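Local coordinates for replication protein B (Plasmid RSF1010, PDB 3H20) that acts as a primase in plasmid replication, probably joining nucleoside triphosphates into a primer on single-stranded DNA with release of diphosphate, at residues A[141-153]-A[162-174]. Residues are numbered along the deposited sequence; the frame is centred on the assembly and turned at random.
With DPO (diphosphate), chain E.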
ATOM      1  N   ARG A 141      -8.270  -1.430  -7.363  1.00 41.33           N
ATOM      2  CA  ARG A 141      -9.614  -0.940  -7.034  1.00 41.33           C
ATOM      3  C   ARG A 141      -9.839   0.554  -7.336  1.00 40.64           C
ATOM      4  O   ARG A 141     -10.694   1.194  -6.726  1.00 40.77           O
ATOM      5  CB  ARG A 141      -9.926  -1.236  -5.563  1.00 41.81           C
ATOM      6  CG  ARG A 141     -10.080  -2.723  -5.235  1.00 43.48           C
ATOM      7  CD  ARG A 141     -11.435  -3.259  -5.702  1.00 45.02           C
ATOM      8  NE  ARG A 141     -12.526  -2.862  -4.813  1.00 46.90           N
ATOM      9  CZ  ARG A 141     -13.779  -2.647  -5.212  1.00 47.46           C
ATOM     10  NH1 ARG A 141     -14.102  -2.780  -6.491  1.00 46.63           N
ATOM     11  NH2 ARG A 141     -14.711  -2.289  -4.330  1.00 47.84           N
ATOM     12  N   HIS A 142      -9.091   1.110  -8.281  1.00 39.69           N
ATOM     13  CA  HIS A 142      -9.200   2.546  -8.527  1.00 38.86           C
ATOM     14  C   HIS A 142     -10.376   2.865  -9.432  1.00 37.26           C
ATOM     15  O   HIS A 142     -10.655   2.134 -10.382  1.00 36.90           O
ATOM     16  CB  HIS A 142      -7.917   3.129  -9.106  1.00 39.14           C
ATOM     17  CG  HIS A 142      -7.803   4.609  -8.911  1.00 41.31           C
ATOM     18  ND1 HIS A 142      -7.311   5.170  -7.750  1.00 43.75           N
ATOM     19  CD2 HIS A 142      -8.141   5.643  -9.717  1.00 42.72           C
ATOM     20  CE1 HIS A 142      -7.345   6.487  -7.853  1.00 44.54           C
ATOM     21  NE2 HIS A 142      -7.842   6.799  -9.038  1.00 44.94           N
ATOM     22  N   TYR A 143     -11.060   3.961  -9.118  1.00 36.15           N
ATOM     23  CA  TYR A 143     -12.204   4.424  -9.899  1.00 35.35           C
ATOM     24  C   TYR A 143     -11.728   5.112 -11.181  1.00 35.02           C
ATOM     25  O   TYR A 143     -10.796   5.921 -11.148  1.00 34.71           O
ATOM     26  CB  TYR A 143     -13.041   5.410  -9.074  1.00 35.84           C
ATOM     27  CG  TYR A 143     -14.201   4.812  -8.303  1.00 35.28           C
ATOM     28  CD1 TYR A 143     -15.214   4.119  -8.956  1.00 34.74           C
ATOM     29  CD2 TYR A 143     -14.304   4.977  -6.923  1.00 37.11           C
ATOM     30  CE1 TYR A 143     -16.297   3.587  -8.261  1.00 35.83           C
ATOM     31  CE2 TYR A 143     -15.390   4.449  -6.212  1.00 37.60           C
ATOM     32  CZ  TYR A 143     -16.379   3.750  -6.897  1.00 37.13           C
ATOM     33  OH  TYR A 143     -17.464   3.236  -6.203  1.00 38.63           O
ATOM     34  N   GLY A 144     -12.368   4.786 -12.299  1.00 33.98           N
ATOM     35  CA  GLY A 144     -12.309   5.623 -13.483  1.00 33.81           C
ATOM     36  C   GLY A 144     -13.568   6.444 -13.678  1.00 33.83           C
ATOM     37  O   GLY A 144     -14.523   6.326 -12.910  1.00 33.32           O
ATOM     38  N   ARG A 145     -13.569   7.280 -14.711  1.00 33.19           N
ATOM     39  CA  ARG A 145     -14.735   8.093 -15.036  1.00 33.52           C
ATOM     40  C   ARG A 145     -15.727   7.316 -15.896  1.00 33.36           C
ATOM     41  O   ARG A 145     -15.334   6.534 -16.763  1.00 32.66           O
ATOM     42  CB  ARG A 145     -14.310   9.376 -15.754  1.00 33.06           C
ATOM     43  CG  ARG A 145     -13.489  10.324 -14.896  1.00 36.04           C
ATOM     44  CD  ARG A 145     -14.318  10.899 -13.760  1.00 39.88           C
ATOM     45  NE  ARG A 145     -13.753  12.142 -13.243  1.00 41.67           N
ATOM     46  CZ  ARG A 145     -14.409  13.297 -13.190  1.00 41.42           C
ATOM     47  NH1 ARG A 145     -13.814  14.378 -12.704  1.00 40.48           N
ATOM     48  NH2 ARG A 145     -15.660  13.371 -13.623  1.00 41.25           N
ATOM     49  N   LEU A 146     -17.015   7.536 -15.650  1.00 33.13           N
ATOM     50  CA  LEU A 146     -18.061   7.016 -16.522  1.00 33.36           C
ATOM     51  C   LEU A 146     -18.440   8.032 -17.594  1.00 33.29           C
ATOM     52  O   LEU A 146     -18.744   9.186 -17.289  1.00 33.24           O
ATOM     53  CB  LEU A 146     -19.295   6.627 -15.706  1.00 32.78           C
ATOM     54  CG  LEU A 146     -20.467   6.032 -16.489  1.00 35.57           C
ATOM     55  CD1 LEU A 146     -20.124   4.639 -16.995  1.00 34.84           C
ATOM     56  CD2 LEU A 146     -21.725   6.002 -15.636  1.00 31.32           C
ATOM     57  N   ALA A 147     -18.420   7.597 -18.849  1.00 32.91           N
ATOM     58  CA  ALA A 147     -18.719   8.479 -19.971  1.00 32.98           C
ATOM     59  C   ALA A 147     -20.176   8.925 -19.948  1.00 32.76           C
ATOM     60  O   ALA A 147     -21.044   8.219 -19.434  1.00 32.92           O
ATOM     61  CB  ALA A 147     -18.393   7.791 -21.288  1.00 32.77           C
ATOM     62  N   GLY A 148     -20.439  10.101 -20.510  1.00 32.48           N
ATOM     63  CA  GLY A 148     -21.819  10.595 -20.664  1.00 32.14           C
ATOM     64  C   GLY A 148     -22.202  11.686 -19.673  1.00 32.06           C
ATOM     65  O   GLY A 148     -23.370  12.108 -19.621  1.00 31.88           O
ATOM     66  N   PHE A 149     -21.220  12.133 -18.888  1.00 31.68           N
ATOM     67  CA  PHE A 149     -21.431  13.089 -17.797  1.00 32.18           C
ATOM     68  C   PHE A 149     -20.415  14.225 -17.867  1.00 32.56           C
ATOM     69  O   PHE A 149     -19.347  14.081 -18.463  1.00 32.88           O
ATOM     70  CB  PHE A 149     -21.346  12.366 -16.434  1.00 31.94           C
ATOM     71  CG  PHE A 149     -22.387  11.302 -16.255  1.00 32.02           C
ATOM     72  CD1 PHE A 149     -23.699  11.641 -15.897  1.00 31.12           C
ATOM     73  CD2 PHE A 149     -22.081   9.966 -16.499  1.00 33.18           C
ATOM     74  CE1 PHE A 149     -24.679  10.657 -15.761  1.00 32.24           C
ATOM     75  CE2 PHE A 149     -23.054   8.978 -16.369  1.00 32.75           C
ATOM     76  CZ  PHE A 149     -24.355   9.324 -15.994  1.00 31.83           C
ATOM     77  N   THR A 150     -20.753  15.366 -17.277  1.00 33.24           N
ATOM     78  CA  THR A 150     -19.812  16.479 -17.205  1.00 34.03           C
ATOM     79  C   THR A 150     -18.782  16.260 -16.094  1.00 34.09           C
ATOM     80  O   THR A 150     -19.111  15.718 -15.035  1.00 33.83           O
ATOM     81  CB  THR A 150     -20.521  17.812 -16.940  1.00 34.14           C
ATOM     82  OG1 THR A 150     -21.356  17.668 -15.785  1.00 35.86           O
ATOM     83  CG2 THR A 150     -21.380  18.211 -18.123  1.00 34.36           C
ATOM     84  N   ASN A 151     -17.544  16.679 -16.359  1.00 34.28           N
ATOM     85  CA  ASN A 151     -16.466  16.708 -15.371  1.00 34.58           C
ATOM     86  C   ASN A 151     -16.627  17.977 -14.532  1.00 35.36           C
ATOM     87  O   ASN A 151     -16.417  19.089 -15.023  1.00 35.31           O
ATOM     88  CB  ASN A 151     -15.105  16.677 -16.088  1.00 34.16           C
ATOM     89  CG  ASN A 151     -13.920  16.501 -15.136  1.00 33.89           C
ATOM     90  OD1 ASN A 151     -13.873  17.091 -14.056  1.00 33.00           O
ATOM     91  ND2 ASN A 151     -12.934  15.714 -15.562  1.00 32.43           N
ATOM     92  N   ARG A 152     -17.020  17.800 -13.272  1.00 36.47           N
ATOM     93  CA  ARG A 152     -17.390  18.915 -12.392  1.00 37.89           C
ATOM     94  C   ARG A 152     -16.236  19.428 -11.523  1.00 38.62           C
ATOM     95  O   ARG A 152     -16.350  20.470 -10.869  1.00 38.33           O
ATOM     96  CB  ARG A 152     -18.570  18.500 -11.505  1.00 37.95           C
ATOM     97  CG  ARG A 152     -19.889  18.339 -12.247  1.00 38.69           C
ATOM     98  CD  ARG A 152     -20.466  19.703 -12.590  1.00 40.69           C
ATOM     99  NE  ARG A 152     -21.625  19.591 -13.468  1.00 43.67           N
ATOM    100  CZ  ARG A 152     -22.209  20.620 -14.078  1.00 45.02           C
ATOM    101  NH1 ARG A 152     -21.746  21.853 -13.905  1.00 44.94           N
ATOM    102  NH2 ARG A 152     -23.264  20.413 -14.860  1.00 45.81           N
ATOM    103  N   LYS A 153     -15.137  18.681 -11.531  1.00 40.12           N
ATOM    104  CA  LYS A 153     -13.988  18.916 -10.662  1.00 41.35           C
ATOM    105  C   LYS A 153     -13.217  20.153 -11.099  1.00 42.04           C
ATOM    106  O   LYS A 153     -12.862  20.282 -12.269  1.00 43.42           O
ATOM    107  CB  LYS A 153     -13.073  17.685 -10.682  1.00 41.57           C
ATOM    108  CG  LYS A 153     -12.293  17.459  -9.405  1.00 43.21           C
ATOM    109  CD  LYS A 153     -11.559  16.134  -9.439  1.00 46.11           C
ATOM    110  CE  LYS A 153     -10.625  15.978  -8.237  1.00 48.61           C
ATOM    111  NZ  LYS A 153      -9.916  14.654  -8.257  1.00 50.63           N
ATOM    112  N   TYR A 162     -19.449  24.958 -20.728  1.00 44.02           N
ATOM    113  CA  TYR A 162     -18.082  25.393 -20.436  1.00 43.63           C
ATOM    114  C   TYR A 162     -17.321  24.320 -19.664  1.00 43.19           C
ATOM    115  O   TYR A 162     -16.108  24.186 -19.805  1.00 43.41           O
ATOM    116  CB  TYR A 162     -18.089  26.711 -19.657  1.00 43.78           C
ATOM    117  N   GLN A 163     -18.051  23.562 -18.848  1.00 42.84           N
ATOM    118  CA  GLN A 163     -17.507  22.413 -18.130  1.00 42.21           C
ATOM    119  C   GLN A 163     -17.389  21.239 -19.103  1.00 41.24           C
ATOM    120  O   GLN A 163     -18.356  20.929 -19.795  1.00 41.77           O
ATOM    121  CB  GLN A 163     -18.456  22.047 -16.984  1.00 42.64           C
ATOM    122  CG  GLN A 163     -17.793  21.426 -15.774  1.00 43.06           C
ATOM    123  CD  GLN A 163     -16.826  22.370 -15.067  1.00 44.01           C
ATOM    124  OE1 GLN A 163     -17.040  23.586 -15.011  1.00 44.43           O
ATOM    125  NE2 GLN A 163     -15.754  21.807 -14.523  1.00 44.06           N
ATOM    126  N   PRO A 164     -16.210  20.578 -19.165  1.00 40.26           N
ATOM    127  CA  PRO A 164     -16.017  19.573 -20.214  1.00 39.44           C
ATOM    128  C   PRO A 164     -16.807  18.283 -20.004  1.00 38.65           C
ATOM    129  O   PRO A 164     -17.069  17.889 -18.867  1.00 38.42           O
ATOM    130  CB  PRO A 164     -14.511  19.281 -20.162  1.00 39.40           C
ATOM    131  CG  PRO A 164     -14.086  19.662 -18.795  1.00 39.92           C
ATOM    132  CD  PRO A 164     -15.028  20.712 -18.295  1.00 40.04           C
ATOM    133  N   TRP A 165     -17.161  17.639 -21.112  1.00 37.90           N
ATOM    134  CA  TRP A 165     -17.866  16.359 -21.101  1.00 37.67           C
ATOM    135  C   TRP A 165     -16.899  15.179 -21.108  1.00 36.54           C
ATOM    136  O   TRP A 165     -15.878  15.211 -21.802  1.00 36.11           O
ATOM    137  CB  TRP A 165     -18.790  16.275 -22.312  1.00 38.67           C
ATOM    138  CG  TRP A 165     -20.025  17.070 -22.125  1.00 39.50           C
ATOM    139  CD1 TRP A 165     -20.211  18.389 -22.421  1.00 40.95           C
ATOM    140  CD2 TRP A 165     -21.251  16.603 -21.565  1.00 40.17           C
ATOM    141  NE1 TRP A 165     -21.493  18.773 -22.084  1.00 41.14           N
ATOM    142  CE2 TRP A 165     -22.153  17.690 -21.563  1.00 40.71           C
ATOM    143  CE3 TRP A 165     -21.684  15.363 -21.074  1.00 41.04           C
ATOM    144  CZ2 TRP A 165     -23.455  17.574 -21.082  1.00 40.33           C
ATOM    145  CZ3 TRP A 165     -22.975  15.250 -20.602  1.00 40.35           C
ATOM    146  CH2 TRP A 165     -23.847  16.350 -20.607  1.00 40.48           C
ATOM    147  N   VAL A 166     -17.223  14.142 -20.333  1.00 35.16           N
ATOM    148  CA  VAL A 166     -16.443  12.899 -20.333  1.00 34.36           C
ATOM    149  C   VAL A 166     -16.918  12.022 -21.506  1.00 34.45           C
ATOM    150  O   VAL A 166     -18.085  11.635 -21.566  1.00 34.14           O
ATOM    151  CB  VAL A 166     -16.578  12.149 -18.974  1.00 33.96           C
ATOM    152  CG1 VAL A 166     -15.753  10.853 -18.954  1.00 32.96           C
ATOM    153  CG2 VAL A 166     -16.167  13.062 -17.814  1.00 34.08           C
ATOM    154  N   LEU A 167     -16.015  11.722 -22.439  1.00 34.20           N
ATOM    155  CA  LEU A 167     -16.402  11.064 -23.699  1.00 34.37           C
ATOM    156  C   LEU A 167     -15.809   9.672 -23.843  1.00 34.28           C
ATOM    157  O   LEU A 167     -14.644   9.470 -23.515  1.00 33.86           O
ATOM    158  CB  LEU A 167     -15.965  11.911 -24.898  1.00 34.37           C
ATOM    159  CG  LEU A 167     -16.467  13.365 -24.887  1.00 35.31           C
ATOM    160  CD1 LEU A 167     -15.741  14.207 -25.933  1.00 37.05           C
ATOM    161  CD2 LEU A 167     -17.970  13.451 -25.071  1.00 36.30           C
ATOM    162  N   LEU A 168     -16.606   8.729 -24.352  1.00 34.14           N
ATOM    163  CA  LEU A 168     -16.086   7.408 -24.724  1.00 34.41           C
ATOM    164  C   LEU A 168     -15.493   7.471 -26.130  1.00 34.34           C
ATOM    165  O   LEU A 168     -16.222   7.622 -27.102  1.00 34.65           O
ATOM    166  CB  LEU A 168     -17.193   6.343 -24.681  1.00 34.29           C
ATOM    167  CG  LEU A 168     -16.760   4.883 -24.872  1.00 34.44           C
ATOM    168  CD1 LEU A 168     -15.931   4.385 -23.685  1.00 32.98           C
ATOM    169  CD2 LEU A 168     -18.006   4.003 -25.079  1.00 34.12           C
ATOM    170  N   ARG A 169     -14.176   7.334 -26.232  1.00 35.15           N
ATOM    171  CA  ARG A 169     -13.462   7.533 -27.509  1.00 35.92           C
ATOM    172  C   ARG A 169     -13.273   6.248 -28.320  1.00 36.57           C
ATOM    173  O   ARG A 169     -13.277   6.272 -29.555  1.00 36.09           O
ATOM    174  CB  ARG A 169     -12.107   8.222 -27.269  1.00 35.87           C
ATOM    175  CG  ARG A 169     -12.232   9.677 -26.821  1.00 37.47           C
ATOM    176  CD  ARG A 169     -13.219  10.425 -27.713  1.00 41.48           C
ATOM    177  NE  ARG A 169     -12.957  11.855 -27.777  1.00 45.72           N
ATOM    178  CZ  ARG A 169     -13.741  12.740 -28.392  1.00 47.71           C
ATOM    179  NH1 ARG A 169     -14.862  12.342 -28.994  1.00 47.59           N
ATOM    180  NH2 ARG A 169     -13.402  14.032 -28.409  1.00 47.63           N
ATOM    181  N   GLU A 170     -13.076   5.137 -27.622  1.00 36.91           N
ATOM    182  CA  GLU A 170     -13.060   3.815 -28.267  1.00 38.20           C
ATOM    183  C   GLU A 170     -13.472   2.734 -27.268  1.00 37.34           C
ATOM    184  O   GLU A 170     -13.408   2.950 -26.055  1.00 36.52           O
ATOM    185  CB  GLU A 170     -11.730   3.513 -28.977  1.00 38.44           C
ATOM    186  CG  GLU A 170     -10.530   3.341 -28.118  1.00 40.81           C
ATOM    187  CD  GLU A 170      -9.307   2.934 -28.939  1.00 41.06           C
ATOM    188  OE1 GLU A 170      -8.618   3.843 -29.464  1.00 43.68           O
ATOM    189  OE2 GLU A 170      -9.054   1.710 -29.068  1.00 42.75           O
ATOM    190  N   SER A 171     -13.930   1.597 -27.779  1.00 36.91           N
ATOM    191  CA  SER A 171     -14.566   0.591 -26.923  1.00 36.90           C
ATOM    192  C   SER A 171     -14.572  -0.794 -27.570  1.00 36.72           C
ATOM    193  O   SER A 171     -15.607  -1.467 -27.614  1.00 36.80           O
ATOM    194  CB  SER A 171     -15.993   1.047 -26.559  1.00 37.02           C
ATOM    195  OG  SER A 171     -16.794   1.188 -27.717  1.00 38.09           O
ATOM    196  N   LYS A 172     -13.409  -1.208 -28.067  1.00 37.00           N
ATOM    197  CA  LYS A 172     -13.255  -2.487 -28.771  1.00 37.10           C
ATOM    198  C   LYS A 172     -13.501  -3.701 -27.879  1.00 36.47           C
ATOM    199  O   LYS A 172     -14.046  -4.701 -28.346  1.00 35.74           O
ATOM    200  CB  LYS A 172     -11.872  -2.591 -29.402  1.00 37.76           C
ATOM    201  CG  LYS A 172     -11.664  -1.715 -30.632  1.00 41.34           C
ATOM    202  CD  LYS A 172     -10.187  -1.688 -31.016  1.00 45.61           C
ATOM    203  CE  LYS A 172      -9.954  -0.828 -32.248  1.00 47.79           C
ATOM    204  NZ  LYS A 172      -8.511  -0.860 -32.653  1.00 49.37           N
ATOM    205  N   GLY A 173     -13.071  -3.620 -26.617  1.00 35.14           N
ATOM    206  CA  GLY A 173     -13.387  -4.655 -25.616  1.00 35.37           C
ATOM    207  C   GLY A 173     -12.525  -5.913 -25.666  1.00 35.42           C
ATOM    208  O   GLY A 173     -12.775  -6.876 -24.930  1.00 35.45           O
ATOM    209  N   LYS A 174     -11.507  -5.908 -26.520  1.00 34.29           N
ATOM    210  CA  LYS A 174     -10.685  -7.100 -26.739  1.00 34.16           C
ATOM    211  C   LYS A 174      -9.490  -7.161 -25.802  1.00 33.05           C
ATOM    212  O   LYS A 174      -8.930  -6.128 -25.427  1.00 32.69           O
ATOM    213  CB  LYS A 174     -10.155  -7.130 -28.171  1.00 34.74           C
ATOM    214  CG  LYS A 174     -11.189  -7.455 -29.236  1.00 38.15           C
ATOM    215  CD  LYS A 174     -10.491  -7.787 -30.556  1.00 44.32           C
ATOM    216  CE  LYS A 174      -9.834  -9.174 -30.514  1.00 47.55           C
ATOM    217  NZ  LYS A 174      -8.539  -9.228 -31.267  1.00 49.90           N
TER
HETATM  218  P1  DPO E 327     -10.553  12.689 -11.000  1.00 63.30           P
HETATM  219  O1  DPO E 327      -9.010  12.963 -10.626  1.00 63.68           O
HETATM  220  O2  DPO E 327     -11.370  12.780  -9.735  1.00 62.45           O
HETATM  221  O3  DPO E 327     -10.615  11.425 -11.831  1.00 63.43           O
HETATM  222  O4  DPO E 327     -10.918  13.962 -11.930  1.00 63.39           O
HETATM  223  P2  DPO E 327     -10.034  14.388 -13.216  1.00 63.00           P
HETATM  224  O5  DPO E 327      -8.716  14.851 -12.641  1.00 63.68           O
HETATM  225  O6  DPO E 327      -9.970  13.124 -14.051  1.00 63.09           O
HETATM  226  O7  DPO E 327     -10.826  15.505 -13.844  1.00 63.18           O
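The diphosphate pocket of the primase domain is backed by a short antiparallel bridge in which T150 and W165, their CA atoms 4.4 Å apart, form the non-hydrogen-bonded pair. V166 N to F149 O and N151 N to P164 O (2.8 Å) flank that pair, and G148 N adds a further bond to V166 O (3.0 Å). The contact joins the segments that carry the outermost strands of two four-stranded antiparallel sheets, 144-145 of one and 167-170 of the other. Two side-chain layers flank the bridge. On one, T150 CG2 sits over the six-membered ring of W165, 3.6 Å from its centroid and 14° off the normal, a CH-pi contact, while G148 O lies at the ring edge. On the other, V166 CB points toward 141-153: CG1 lies 3.8 Å from R145 CB, and CG2 approaches N151 CB.

N151 then turns its amide to the ligand, because CG stands anti to the backbone N (chi1 -172°). ND2 donates to DPO O7 at 2.7 Å and 171°, whereas OD1 accepts from K153 N, in the carbonyl plane, closing an Asx turn. R145 NH1 bonds DPO O4 (3.0 Å), its guanidinium also salt-bridged to D60; extended K153 brings NZ to DPO O2 (2.8 Å). Y62 OH completes the grip. Two cationic groups, an amide donor and a tyrosine hydroxyl thus meet the anion, consistent with a site for nucleotide phosphates or released diphosphate, and the Asx turn is consistent with ND2, not OD1, being the end turned to it.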